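PDB 2Q30: cupin 2 conserved barrel domain protein from Desulfovibrio desulfuricans subsp. desulfuricans str. G20, which is of unknown function but adopts the double-stranded beta-helix fold of the RmlC-like cupins and forms a two-fold symmetric pair of chains in the crystal. Local coordinates for the interface of chains A and B. Coordinates in Å, arbitrary orientation; residue numbers count along the deposited sequence, not the author numbering. Chains: chain A/B, Uncharacterized protein.

The interface of chains A and B. Residues chain A 9, 28, 30, 33, 35; chain B 56-57, 85.
With CG of A:His28 opposite the backbone N (chi1 -179°) and the chain of B:Glu56 running on extended beyond CG, an imidazole and a carboxylate approach from opposite directions across the two-fold interface of a cupin, a double-stranded beta-helix protein. They illustrate how a carboxylate entering a partner's surface can have each oxygen taken by a different donor. NE2 of A:His28 gives a hydrogen bond to OE2 of B:Glu56 at 2.8 Å. The bond is bent, 127° at the hydrogen, with OE2 tilted from the imidazole plane; on the acceptor side the donor comes from above the carboxylate plane. OE1 accepts from the hydroxyl OG of A:Ser30 at 2.5 Å, a short bond on the syn side and only slightly out of plane. Two donors from one chain thus restrict rotation of the carboxylate, and its negative charge might favour a protonated imidazole.

Apolar packing completes the patch. Methyl CG1 of B:Val85, from strand 82-87, lies over the centre of the A:His28 ring, 3.6 Å from the centroid, in a CH-pi contact that backs the ring while its NE2 points to the glutamate. The other methyl, CG2, meets CD1 of A:Ile35 tip to tip at 3.7 Å. That same CD1 covers one face of the A:Phe33 ring, offset toward the rim, linking the aliphatic and aromatic parts within chain A. The far end of the phenyl ring packs against the glutamate stem, CZ of A:Phe33 lying 3.5 Å from CB of B:Glu56, and its edge faces the backbone of B:Leu57. Twin contacts form with the chains exchanged, although the crystal alone does not establish a dimer in solution.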
loop_
_atom_site.group_PDB
_atom_site.type_symbol
_atom_site.label_atom_id
_atom_site.label_comp_id
_atom_site.label_asym_id
_atom_site.label_seq_id
_atom_site.Cartn_x
_atom_site.Cartn_y
_atom_site.Cartn_z
ATOM N N HIS A 9 0.482 -10.310 -5.397
ATOM C CA HIS A 9 1.923 -10.232 -5.594
ATOM C C HIS A 9 2.577 -10.264 -4.241
ATOM O O HIS A 9 2.301 -9.415 -3.408
ATOM C CB HIS A 9 2.326 -8.955 -6.328
ATOM C CG HIS A 9 1.479 -8.646 -7.524
ATOM N ND1 HIS A 9 1.889 -8.913 -8.813
ATOM C CD2 HIS A 9 0.250 -8.082 -7.628
ATOM C CE1 HIS A 9 0.944 -8.543 -9.657
ATOM N NE2 HIS A 9 -0.063 -8.040 -8.966
ATOM N N HIS A 28 1.271 -3.164 -11.225
ATOM C CA HIS A 28 -0.013 -3.144 -11.911
ATOM C C HIS A 28 -0.224 -1.801 -12.608
ATOM O O HIS A 28 0.258 -0.749 -12.138
ATOM C CB HIS A 28 -1.110 -3.387 -10.868
ATOM C CG HIS A 28 -2.494 -3.430 -11.418
ATOM N ND1 HIS A 28 -3.028 -4.559 -12.000
ATOM C CD2 HIS A 28 -3.464 -2.492 -11.451
ATOM C CE1 HIS A 28 -4.271 -4.316 -12.370
ATOM N NE2 HIS A 28 -4.558 -3.067 -12.055
ATOM N N SER A 30 -3.629 -0.010 -14.825
ATOM C CA SER A 30 -4.954 -0.046 -15.462
ATOM C C SER A 30 -5.418 1.389 -15.613
ATOM O O SER A 30 -4.687 2.320 -15.319
ATOM C CB SER A 30 -5.928 -0.802 -14.547
ATOM O OG SER A 30 -6.096 -0.100 -13.324
ATOM N N PHE A 33 -5.611 2.809 -11.567
ATOM C CA PHE A 33 -4.355 3.191 -10.937
ATOM C C PHE A 33 -3.114 2.501 -11.523
ATOM O O PHE A 33 -3.211 1.538 -12.280
ATOM C CB PHE A 33 -4.390 3.038 -9.389
ATOM C CG PHE A 33 -5.002 1.739 -8.863
ATOM C CD1 PHE A 33 -4.972 0.525 -9.578
ATOM C CD2 PHE A 33 -5.544 1.723 -7.569
ATOM C CE1 PHE A 33 -5.523 -0.643 -9.020
ATOM C CE2 PHE A 33 -6.077 0.541 -7.014
ATOM C CZ PHE A 33 -6.063 -0.629 -7.754
ATOM N N ILE A 35 0.503 0.954 -10.009
ATOM C CA ILE A 35 1.109 0.471 -8.800
ATOM C C ILE A 35 2.525 0.059 -9.181
ATOM O O ILE A 35 2.706 -0.810 -10.054
ATOM C CB ILE A 35 0.329 -0.716 -8.201
ATOM C CG1 ILE A 35 -1.147 -0.377 -8.022
ATOM C CG2 ILE A 35 0.935 -1.117 -6.861
ATOM C CD1 ILE A 35 -2.022 -1.550 -7.444
ATOM N N GLU B 56 -11.022 -0.427 -9.140
ATOM C CA GLU B 56 -10.221 -1.463 -8.520
ATOM C C GLU B 56 -9.826 -1.065 -7.112
ATOM O O GLU B 56 -9.986 0.092 -6.686
ATOM C CB GLU B 56 -8.972 -1.736 -9.355
ATOM C CG GLU B 56 -9.206 -2.563 -10.604
ATOM C CD GLU B 56 -8.083 -2.390 -11.643
ATOM O OE1 GLU B 56 -7.985 -1.280 -12.213
ATOM O OE2 GLU B 56 -7.331 -3.371 -11.896
ATOM N N LEU B 57 -9.396 -2.069 -6.369
ATOM C CA LEU B 57 -8.819 -1.842 -5.054
ATOM C C LEU B 57 -7.522 -2.610 -5.002
ATOM O O LEU B 57 -7.340 -3.565 -5.777
ATOM C CB LEU B 57 -9.747 -2.299 -3.915
ATOM C CG LEU B 57 -10.037 -3.791 -3.668
ATOM C CD1 LEU B 57 -10.437 -4.016 -2.223
ATOM C CD2 LEU B 57 -11.090 -4.362 -4.593
ATOM N N VAL B 85 -4.619 -7.091 -5.974
ATOM C CA VAL B 85 -5.266 -6.085 -6.823
ATOM C C VAL B 85 -6.494 -6.793 -7.380
ATOM O O VAL B 85 -6.387 -7.902 -7.886
ATOM C CB VAL B 85 -4.390 -5.582 -7.960
ATOM C CG1 VAL B 85 -5.153 -4.454 -8.741
ATOM C CG2 VAL B 85 -3.033 -5.115 -7.443
#